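Local structure of lipase (Streptomyces rimosus, 5MAL) at residues V68-I79 against R130-Y141; P117-D128 against V173-F183. The protein hydrolyses ester bonds in triacylglycerols, favouring medium-length acyl chains, and also acts as a phospholipase and a long-chain acyl-CoA thioesterase. All coordinates share one frame; numbering follows the deposited sequence.

Contact 1. Residues V68-I79 against R130-Y141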
loop_
_atom_site.group_PDB
_atom_site.type_symbol
_atom_site.label_atom_id
_atom_site.label_comp_id
_atom_site.label_asym_id
_atom_site.label_seq_id
_atom_site.Cartn_x
_atom_site.Cartn_y
_atom_site.Cartn_z
ATOM N N VAL A 68 3.400 -10.463 15.636
ATOM C CA VAL A 68 2.644 -11.480 14.921
ATOM C C VAL A 68 2.925 -12.825 15.567
ATOM O O VAL A 68 4.058 -13.280 15.571
ATOM C CB VAL A 68 3.019 -11.532 13.436
ATOM C CG1 VAL A 68 2.270 -12.645 12.738
ATOM C CG2 VAL A 68 2.728 -10.182 12.789
ATOM N N ASN A 69 1.903 -13.456 16.122
ATOM C CA ASN A 69 2.114 -14.712 16.827
ATOM C C ASN A 69 0.826 -15.525 16.854
ATOM O O ASN A 69 -0.144 -15.184 16.172
ATOM C CB ASN A 69 2.642 -14.442 18.239
ATOM C CG ASN A 69 1.746 -13.516 19.025
ATOM O OD1 ASN A 69 0.529 -13.700 19.073
ATOM N ND2 ASN A 69 2.338 -12.495 19.623
ATOM N N SER A 70 0.805 -16.611 17.622
ATOM C CA SER A 70 -0.345 -17.503 17.564
ATOM C C SER A 70 -1.628 -16.810 18.023
ATOM O O SER A 70 -2.725 -17.202 17.635
ATOM C CB SER A 70 -0.095 -18.770 18.386
ATOM O OG SER A 70 0.366 -18.447 19.678
ATOM N N GLY A 71 -1.486 -15.754 18.813
ATOM C CA GLY A 71 -2.644 -15.019 19.291
ATOM C C GLY A 71 -3.258 -14.065 18.283
ATOM O O GLY A 71 -4.358 -13.562 18.487
ATOM N N THR A 72 -2.563 -13.819 17.181
ATOM C CA THR A 72 -3.038 -12.840 16.209
ATOM C C THR A 72 -4.296 -13.333 15.504
ATOM O O THR A 72 -4.342 -14.480 15.042
ATOM C CB THR A 72 -1.957 -12.534 15.180
ATOM O OG1 THR A 72 -0.753 -12.169 15.871
ATOM C CG2 THR A 72 -2.384 -11.384 14.257
ATOM N N ASP A 73 -5.304 -12.463 15.434
ATOM C CA ASP A 73 -6.585 -12.777 14.787
ATOM C C ASP A 73 -6.675 -12.225 13.380
ATOM O O ASP A 73 -7.349 -12.790 12.511
ATOM C CB ASP A 73 -7.747 -12.205 15.602
ATOM C CG ASP A 73 -7.828 -12.807 16.986
ATOM O OD1 ASP A 73 -8.365 -13.921 17.115
ATOM O OD2 ASP A 73 -7.326 -12.172 17.935
ATOM N N LEU A 74 -6.056 -11.069 13.188
ATOM C CA LEU A 74 -6.138 -10.369 11.914
ATOM C C LEU A 74 -4.787 -9.787 11.555
ATOM O O LEU A 74 -4.117 -9.193 12.395
ATOM C CB LEU A 74 -7.198 -9.267 11.982
ATOM C CG LEU A 74 -7.402 -8.364 10.761
ATOM C CD1 LEU A 74 -7.883 -9.162 9.543
ATOM C CD2 LEU A 74 -8.372 -7.229 11.069
ATOM N N VAL A 75 -4.368 -9.997 10.313
ATOM C CA VAL A 75 -3.178 -9.348 9.806
ATOM C C VAL A 75 -3.548 -8.619 8.522
ATOM O O VAL A 75 -4.196 -9.189 7.645
ATOM C CB VAL A 75 -2.040 -10.351 9.515
ATOM C CG1 VAL A 75 -0.848 -9.639 8.894
ATOM C CG2 VAL A 75 -1.634 -11.081 10.780
ATOM N N SER A 76 -3.160 -7.358 8.419
ATOM C CA SER A 76 -3.298 -6.656 7.149
ATOM C C SER A 76 -1.925 -6.246 6.650
ATOM O O SER A 76 -1.000 -6.044 7.436
ATOM C CB SER A 76 -4.201 -5.425 7.270
ATOM O OG SER A 76 -3.698 -4.510 8.224
ATOM N N ILE A 77 -1.788 -6.087 5.341
ATOM C CA ILE A 77 -0.508 -5.639 4.822
ATOM C C ILE A 77 -0.636 -5.051 3.429
ATOM O O ILE A 77 -1.431 -5.525 2.622
ATOM C CB ILE A 77 0.512 -6.802 4.813
ATOM C CG1 ILE A 77 1.911 -6.292 4.451
ATOM C CG2 ILE A 77 0.036 -7.936 3.887
ATOM C CD1 ILE A 77 3.015 -7.310 4.733
ATOM N N THR A 78 0.096 -3.966 3.196
ATOM C CA THR A 78 0.463 -3.535 1.853
ATOM C C THR A 78 1.983 -3.557 1.856
ATOM O O THR A 78 2.601 -2.972 2.720
ATOM C CB THR A 78 -0.058 -2.116 1.474
ATOM O OG1 THR A 78 0.451 -1.157 2.400
ATOM C CG2 THR A 78 -1.576 -2.056 1.487
ATOM N N ILE A 79 2.594 -4.300 0.942
ATOM C CA ILE A 79 4.053 -4.286 0.855
ATOM C C ILE A 79 4.458 -4.720 -0.530
ATOM O O ILE A 79 3.742 -5.480 -1.183
ATOM C CB ILE A 79 4.727 -5.208 1.900
ATOM C CG1 ILE A 79 6.197 -4.820 2.101
ATOM C CG2 ILE A 79 4.604 -6.668 1.499
ATOM C CD1 ILE A 79 6.402 -3.467 2.778
ATOM N N ARG A 130 3.840 -17.898 11.883
ATOM C CA ARG A 130 3.619 -17.266 13.180
ATOM C C ARG A 130 2.164 -17.132 13.578
ATOM O O ARG A 130 1.822 -17.223 14.759
ATOM C CB ARG A 130 4.271 -15.885 13.193
ATOM C CG ARG A 130 5.752 -15.939 12.860
ATOM C CD ARG A 130 6.486 -14.764 13.436
ATOM N NE ARG A 130 7.725 -14.503 12.710
ATOM C CZ ARG A 130 8.589 -13.550 13.036
ATOM N NH1 ARG A 130 8.356 -12.765 14.084
ATOM N NH2 ARG A 130 9.688 -13.386 12.314
ATOM N N ALA A 131 1.308 -16.901 12.594
ATOM C CA ALA A 131 -0.080 -16.586 12.877
ATOM C C ALA A 131 -1.015 -17.462 12.057
ATOM O O ALA A 131 -1.734 -16.968 11.195
ATOM C CB ALA A 131 -0.332 -15.117 12.602
ATOM N N PRO A 132 -1.019 -18.777 12.334
ATOM C CA PRO A 132 -1.766 -19.729 11.498
ATOM C C PRO A 132 -3.281 -19.559 11.576
ATOM O O PRO A 132 -3.981 -19.938 10.643
ATOM C CB PRO A 132 -1.341 -21.089 12.066
ATOM C CG PRO A 132 -1.018 -20.795 13.501
ATOM C CD PRO A 132 -0.392 -19.434 13.495
ATOM N N ALA A 133 -3.789 -18.990 12.664
ATOM C CA ALA A 133 -5.234 -18.828 12.792
ATOM C C ALA A 133 -5.680 -17.464 12.292
ATOM O O ALA A 133 -6.878 -17.203 12.144
ATOM C CB ALA A 133 -5.667 -19.030 14.240
ATOM N N ALA A 134 -4.718 -16.584 12.038
ATOM C CA ALA A 134 -5.062 -15.215 11.691
ATOM C C ALA A 134 -5.737 -15.172 10.338
ATOM O O ALA A 134 -5.343 -15.875 9.398
ATOM C CB ALA A 134 -3.809 -14.306 11.698
ATOM N N GLN A 135 -6.792 -14.384 10.252
ATOM C CA GLN A 135 -7.337 -14.011 8.952
ATOM C C GLN A 135 -6.390 -12.965 8.396
ATOM O O GLN A 135 -6.057 -11.992 9.080
ATOM C CB GLN A 135 -8.767 -13.460 9.038
ATOM C CG GLN A 135 -9.870 -14.472 9.387
ATOM C CD GLN A 135 -10.189 -15.486 8.276
ATOM O OE1 GLN A 135 -9.326 -16.255 7.832
ATOM N NE2 GLN A 135 -11.448 -15.507 7.849
ATOM N N VAL A 136 -5.929 -13.167 7.171
ATOM C CA VAL A 136 -4.919 -12.289 6.609
ATOM C C VAL A 136 -5.469 -11.566 5.403
ATOM O O VAL A 136 -6.012 -12.186 4.490
ATOM C CB VAL A 136 -3.654 -13.075 6.235
ATOM C CG1 VAL A 136 -2.587 -12.160 5.708
ATOM C CG2 VAL A 136 -3.121 -13.806 7.458
ATOM N N VAL A 137 -5.361 -10.243 5.418
ATOM C CA VAL A 137 -5.848 -9.454 4.303
ATOM C C VAL A 137 -4.686 -8.711 3.676
ATOM O O VAL A 137 -4.089 -7.821 4.298
ATOM C CB VAL A 137 -6.907 -8.431 4.732
ATOM C CG1 VAL A 137 -7.540 -7.796 3.487
ATOM C CG2 VAL A 137 -7.956 -9.076 5.613
ATOM N N VAL A 138 -4.363 -9.074 2.447
ATOM C CA VAL A 138 -3.374 -8.321 1.687
ATOM C C VAL A 138 -4.117 -7.289 0.861
ATOM O O VAL A 138 -5.047 -7.622 0.133
ATOM C CB VAL A 138 -2.549 -9.214 0.767
ATOM C CG1 VAL A 138 -1.515 -8.361 0.040
ATOM C CG2 VAL A 138 -1.878 -10.313 1.567
ATOM N N LEU A 139 -3.746 -6.028 1.001
ATOM C CA LEU A 139 -4.410 -4.998 0.241
ATOM C C LEU A 139 -3.479 -4.556 -0.870
ATOM O O LEU A 139 -2.260 -4.506 -0.691
ATOM C CB LEU A 139 -4.797 -3.835 1.133
ATOM C CG LEU A 139 -5.934 -4.140 2.114
ATOM C CD1 LEU A 139 -5.438 -4.706 3.439
ATOM C CD2 LEU A 139 -6.739 -2.878 2.350
ATOM N N GLY A 140 -4.046 -4.275 -2.031
ATOM C CA GLY A 140 -3.245 -3.841 -3.157
ATOM C C GLY A 140 -2.973 -2.343 -3.139
ATOM O O GLY A 140 -3.180 -1.662 -2.125
ATOM N N TYR A 141 -2.483 -1.840 -4.264
ATOM C CA TYR A 141 -2.261 -0.415 -4.451
ATOM C C TYR A 141 -3.258 0.076 -5.474
ATOM O O TYR A 141 -3.725 -0.691 -6.309
ATOM C CB TYR A 141 -0.832 -0.133 -4.919
ATOM C CG TYR A 141 0.231 -0.601 -3.965
ATOM C CD1 TYR A 141 0.701 0.227 -2.964
ATOM C CD2 TYR A 141 0.762 -1.887 -4.066
ATOM C CE1 TYR A 141 1.682 -0.203 -2.075
ATOM C CE2 TYR A 141 1.740 -2.328 -3.190
ATOM C CZ TYR A 141 2.205 -1.486 -2.204
ATOM O OH TYR A 141 3.174 -1.901 -1.323
HETATM O O HOH W 1 6.513 -12.761 16.047
HETATM O O HOH W 2 -3.011 -16.812 14.708
HETATM O O HOH W 3 0.389 -5.430 -0.955
#
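Strands 74-78 and 135-139 are neighbours in the parallel sheet of the SGNH hydrolase fold, bridged from Leu74 with Gln135 to Ile77 with Val138. Five backbone bonds join the two segments, and Val137 N meets Val75 O at 2.7 Å. Beta-branched residues suit this buried pairing. Ile77 and Val138 lie side by side with their CG2 methyls 3.8 Å apart. With CG1 of Ile77 anti to its N (chi1 -172°), that branch continues toward Val123 on helix 98-130. The other face has Leu74 CD1 against Val137 CG2 at 3.9 Å.

Helical chain fills most of the link between these strands, a beta-alpha-beta crossover. Near the strand starts, type I turns 69-72 and 131-134 are tied by water 2, which donates to Ser70 O and Thr72 O and accepts from Ala133 N. Thr72 faces two ways: OG1 accepts from Asn69 N at 3.0 Å, while CG2 rests 4.1 Å from Ala134 CB. A valine here would probably leave Asn69 N without this acceptor and let the turn move more freely.

At the other end, Thr78 CG2 packs 3.7 Å from Leu139 CB, and its OG1 is hydrogen-bonded to Ser12 and Asp9. Tyr141 OH comes beside Ile79 C and is hydrogen-bonded to Asp9 and Gly81; the Tyr141 side chain lies about 7 Å from that of the nucleophile Ser10.

Contact 2. Residues P117-D128 against V173-F183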
loop_
_atom_site.group_PDB
_atom_site.type_symbol
_atom_site.label_atom_id
_atom_site.label_comp_id
_atom_site.label_asym_id
_atom_site.label_seq_id
_atom_site.Cartn_x
_atom_site.Cartn_y
_atom_site.Cartn_z
ATOM N N PRO A 117 7.622 -11.477 -6.460
ATOM C CA PRO A 117 6.822 -12.601 -5.950
ATOM C C PRO A 117 7.515 -13.405 -4.850
ATOM O O PRO A 117 6.865 -13.748 -3.864
ATOM C CB PRO A 117 6.609 -13.473 -7.187
ATOM C CG PRO A 117 6.663 -12.536 -8.309
ATOM C CD PRO A 117 7.658 -11.478 -7.934
ATOM N N ALA A 118 8.814 -13.669 -4.996
ATOM C CA ALA A 118 9.514 -14.493 -4.016
ATOM C C ALA A 118 9.705 -13.749 -2.711
ATOM O O ALA A 118 9.790 -14.366 -1.647
ATOM C CB ALA A 118 10.860 -14.954 -4.552
ATOM N N GLN A 119 9.789 -12.425 -2.791
ATOM C CA GLN A 119 9.967 -11.630 -1.595
ATOM C C GLN A 119 8.660 -11.552 -0.844
ATOM O O GLN A 119 8.648 -11.511 0.377
ATOM C CB GLN A 119 10.463 -10.240 -1.939
ATOM C CG GLN A 119 11.803 -10.254 -2.621
ATOM C CD GLN A 119 12.275 -8.866 -2.873
ATOM O OE1 GLN A 119 11.589 -8.085 -3.536
ATOM N NE2 GLN A 119 13.441 -8.528 -2.339
ATOM N N LEU A 120 7.552 -11.533 -1.579
ATOM C CA LEU A 120 6.252 -11.605 -0.921
ATOM C C LEU A 120 6.121 -12.935 -0.184
ATOM O O LEU A 120 5.667 -12.977 0.969
ATOM C CB LEU A 120 5.116 -11.432 -1.924
ATOM C CG LEU A 120 5.036 -10.059 -2.586
ATOM C CD1 LEU A 120 3.909 -10.064 -3.597
ATOM C CD2 LEU A 120 4.826 -8.985 -1.525
ATOM N N ASP A 121 6.531 -14.016 -0.846
ATOM C CA ASP A 121 6.511 -15.329 -0.215
ATOM C C ASP A 121 7.288 -15.323 1.092
ATOM O O ASP A 121 6.864 -15.940 2.066
ATOM C CB ASP A 121 7.075 -16.395 -1.155
ATOM C CG ASP A 121 6.080 -16.837 -2.191
ATOM O OD1 ASP A 121 4.859 -16.696 -1.952
ATOM O OD2 ASP A 121 6.515 -17.350 -3.242
ATOM N N GLN A 122 8.424 -14.629 1.113
ATOM C CA GLN A 122 9.221 -14.516 2.326
ATOM C C GLN A 122 8.384 -13.986 3.472
ATOM O O GLN A 122 8.381 -14.545 4.573
ATOM C CB GLN A 122 10.427 -13.609 2.103
ATOM C CG GLN A 122 11.545 -14.266 1.341
ATOM C CD GLN A 122 12.762 -13.383 1.265
ATOM O OE1 GLN A 122 12.704 -12.264 0.742
ATOM N NE2 GLN A 122 13.869 -13.860 1.815
ATOM N N VAL A 123 7.663 -12.903 3.202
ATOM C CA VAL A 123 6.824 -12.315 4.223
ATOM C C VAL A 123 5.650 -13.235 4.518
ATOM O O VAL A 123 5.316 -13.470 5.683
ATOM C CB VAL A 123 6.304 -10.931 3.797
ATOM C CG1 VAL A 123 5.342 -10.387 4.852
ATOM C CG2 VAL A 123 7.464 -9.976 3.584
ATOM N N TYR A 124 5.013 -13.747 3.471
ATOM C CA TYR A 124 3.764 -14.477 3.679
ATOM C C TYR A 124 4.049 -15.800 4.400
ATOM O O TYR A 124 3.236 -16.253 5.205
ATOM C CB TYR A 124 3.035 -14.738 2.363
ATOM C CG TYR A 124 2.572 -13.502 1.610
ATOM C CD1 TYR A 124 2.698 -12.221 2.148
ATOM C CD2 TYR A 124 1.991 -13.632 0.356
ATOM C CE1 TYR A 124 2.272 -11.098 1.423
ATOM C CE2 TYR A 124 1.571 -12.545 -0.361
ATOM C CZ TYR A 124 1.702 -11.288 0.168
ATOM O OH TYR A 124 1.268 -10.245 -0.603
ATOM N N ASP A 125 5.200 -16.407 4.109
ATOM C CA ASP A 125 5.626 -17.612 4.823
ATOM C C ASP A 125 5.758 -17.333 6.313
ATOM O O ASP A 125 5.415 -18.170 7.159
ATOM C CB ASP A 125 6.974 -18.124 4.310
ATOM C CG ASP A 125 6.870 -18.861 3.005
ATOM O OD1 ASP A 125 5.756 -19.252 2.598
ATOM O OD2 ASP A 125 7.932 -19.065 2.387
ATOM N N ALA A 126 6.305 -16.168 6.632
ATOM C CA ALA A 126 6.475 -15.794 8.026
ATOM C C ALA A 126 5.105 -15.670 8.684
ATOM O O ALA A 126 4.877 -16.178 9.778
ATOM C CB ALA A 126 7.255 -14.521 8.136
ATOM N N ILE A 127 4.175 -15.017 7.998
ATOM C CA ILE A 127 2.817 -14.904 8.524
ATOM C C ILE A 127 2.166 -16.280 8.672
ATOM O O ILE A 127 1.505 -16.563 9.681
ATOM C CB ILE A 127 1.958 -13.998 7.625
ATOM C CG1 ILE A 127 2.455 -12.560 7.734
ATOM C CG2 ILE A 127 0.502 -14.081 8.032
ATOM C CD1 ILE A 127 1.999 -11.651 6.605
ATOM N N ASP A 128 2.352 -17.132 7.667
ATOM C CA ASP A 128 1.849 -18.508 7.716
ATOM C C ASP A 128 2.262 -19.220 8.986
ATOM O O ASP A 128 1.457 -19.877 9.647
ATOM C CB ASP A 128 2.368 -19.323 6.532
ATOM C CG ASP A 128 1.637 -19.034 5.240
ATOM O OD1 ASP A 128 0.468 -18.608 5.285
ATOM O OD2 ASP A 128 2.248 -19.257 4.171
ATOM N N VAL A 173 0.338 -9.658 -9.374
ATOM C CA VAL A 173 1.339 -10.485 -8.708
ATOM C C VAL A 173 0.928 -10.757 -7.266
ATOM O O VAL A 173 1.005 -11.881 -6.767
ATOM C CB VAL A 173 2.723 -9.822 -8.732
ATOM C CG1 VAL A 173 3.678 -10.541 -7.799
ATOM C CG2 VAL A 173 3.281 -9.822 -10.153
ATOM N N THR A 174 0.445 -9.717 -6.609
ATOM C CA THR A 174 0.131 -9.807 -5.194
ATOM C C THR A 174 -1.147 -10.585 -4.935
ATOM O O THR A 174 -1.222 -11.347 -3.968
ATOM C CB THR A 174 0.022 -8.401 -4.585
ATOM O OG1 THR A 174 1.253 -7.720 -4.807
ATOM C CG2 THR A 174 -0.197 -8.491 -3.097
ATOM N N ALA A 175 -2.157 -10.410 -5.782
ATOM C CA ALA A 175 -3.384 -11.166 -5.583
ATOM C C ALA A 175 -3.088 -12.657 -5.703
ATOM O O ALA A 175 -3.564 -13.456 -4.900
ATOM C CB ALA A 175 -4.449 -10.749 -6.573
ATOM N N LYS A 176 -2.281 -13.033 -6.683
ATOM C CA LYS A 176 -1.954 -14.457 -6.839
ATOM C C LYS A 176 -1.052 -14.993 -5.719
ATOM O O LYS A 176 -1.264 -16.118 -5.273
ATOM C CB LYS A 176 -1.346 -14.721 -8.220
ATOM C CG LYS A 176 -2.161 -14.066 -9.321
ATOM C CD LYS A 176 -1.919 -14.649 -10.716
ATOM C CE LYS A 176 -0.485 -15.096 -10.932
ATOM N NZ LYS A 176 -0.211 -15.202 -12.398
ATOM N N ARG A 177 -0.082 -14.207 -5.250
ATOM C CA ARG A 177 0.723 -14.623 -4.095
ATOM C C ARG A 177 -0.140 -14.766 -2.851
ATOM O O ARG A 177 -0.013 -15.737 -2.110
ATOM C CB ARG A 177 1.854 -13.631 -3.790
ATOM C CG ARG A 177 3.084 -13.659 -4.703
ATOM C CD ARG A 177 3.816 -14.999 -4.696
ATOM N NE ARG A 177 3.173 -15.906 -5.631
ATOM C CZ ARG A 177 2.878 -17.172 -5.371
ATOM N NH1 ARG A 177 3.185 -17.713 -4.195
ATOM N NH2 ARG A 177 2.276 -17.892 -6.303
ATOM N N ALA A 178 -1.009 -13.780 -2.616
ATOM C CA ALA A 178 -1.893 -13.801 -1.457
ATOM C C ALA A 178 -2.757 -15.054 -1.472
ATOM O O ALA A 178 -2.825 -15.795 -0.489
ATOM C CB ALA A 178 -2.758 -12.561 -1.434
ATOM N N ALA A 179 -3.401 -15.296 -2.604
ATOM C CA ALA A 179 -4.256 -16.467 -2.751
ATOM C C ALA A 179 -3.441 -17.750 -2.592
ATOM O O ALA A 179 -3.947 -18.766 -2.096
ATOM C CB ALA A 179 -4.952 -16.441 -4.090
ATOM N N ASP A 180 -2.166 -17.695 -2.981
ATOM C CA ASP A 180 -1.299 -18.868 -2.896
ATOM C C ASP A 180 -0.950 -19.239 -1.460
ATOM O O ASP A 180 -0.471 -20.341 -1.198
ATOM C CB ASP A 180 -0.017 -18.647 -3.675
ATOM C CG ASP A 180 0.457 -19.905 -4.348
ATOM O OD1 ASP A 180 -0.391 -20.596 -4.952
ATOM O OD2 ASP A 180 1.660 -20.201 -4.254
ATOM N N HIS A 181 -1.188 -18.316 -0.531
ATOM C CA HIS A 181 -1.036 -18.603 0.893
ATOM C C HIS A 181 -2.378 -18.630 1.615
ATOM O O HIS A 181 -2.434 -18.686 2.844
ATOM C CB HIS A 181 -0.128 -17.576 1.554
ATOM C CG HIS A 181 1.279 -17.615 1.064
ATOM N ND1 HIS A 181 2.320 -18.057 1.849
ATOM C CD2 HIS A 181 1.825 -17.259 -0.126
ATOM C CE1 HIS A 181 3.446 -17.976 1.164
ATOM N NE2 HIS A 181 3.175 -17.490 -0.034
ATOM N N GLY A 182 -3.461 -18.593 0.845
ATOM C CA GLY A 182 -4.793 -18.621 1.406
ATOM C C GLY A 182 -5.162 -17.313 2.073
ATOM O O GLY A 182 -6.068 -17.272 2.910
ATOM N N PHE A 183 -4.460 -16.243 1.703
ATOM C CA PHE A 183 -4.800 -14.914 2.223
ATOM C C PHE A 183 -5.840 -14.264 1.340
ATOM O O PHE A 183 -5.900 -14.547 0.142
ATOM C CB PHE A 183 -3.588 -13.993 2.287
ATOM C CG PHE A 183 -2.430 -14.525 3.094
ATOM C CD1 PHE A 183 -2.609 -15.509 4.053
ATOM C CD2 PHE A 183 -1.167 -13.989 2.914
ATOM C CE1 PHE A 183 -1.528 -15.970 4.797
ATOM C CE2 PHE A 183 -0.088 -14.446 3.640
ATOM C CZ PHE A 183 -0.272 -15.441 4.595
#
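Asp121, Asp128, Arg177 and His181 form the polar seam between segment 117-128 of helix 98-130 and segment 173-183. Asp121 OD1 is gripped twice: it accepts Arg177 NH1 on its own syn lone pair, 3.0 Å away, in a salt bridge, and His181 NE2 comes from above the carboxylate plane at 2.7 Å. The other ring nitrogen, His181 ND1, donates to Asp128 OD2 at 2.6 Å, so the imidazole is clamped by two carboxylates and is probably positively charged. Arg177 NH1 also holds Asp180 OD2.

CH-pi and aromatic contacts fix the same histidine from another direction. Tyr124 CB makes a CH-pi contact over the centre of the His181 ring, and the tyrosine edge faces that ring in a T-shaped pair with planes 87° apart. Phe183 in turn points its edge at a face of Tyr124, in an offset edge-to-face pair. Gly182, at positive phi, closes a Schellman motif that turns the chain so that Phe183 can join this cluster.

Apolar packing serves the far end, where Pro117 CG meets Val173 CG1 at 3.6 Å. Bent at chi2 (-61°), Arg177 is a knob among Pro117, Leu120, Asp121 and Tyr124, its CB and CG lying on Leu120 CD1.

The axes of 117-128 and 173-180 cross at -36°, 10.0 Å apart. Beneath them runs strand 135-139: Tyr124 and Thr174 rest on its Val138, Ile127 and Phe183 on its Val136.

Strand 135-139 joins the two contacts: it is one of the two strands of contact 1, and it connects helix 98-130 to helix 159-180, which meet in contact 2. Val136 and Val138 belong to the strand pair and also carry the helices. Contact 1 is mostly buried, and regular backbone bonds and aliphatic side chains hold it, water entering at its turns and at Leu139. Contact 2, only partly buried, packs over one face of strand 135-139 with its apolar and aromatic side chains, while its carboxylates, arginine and histidine make a charged network absent from the strand pairing. Only contact 1 approaches the active site.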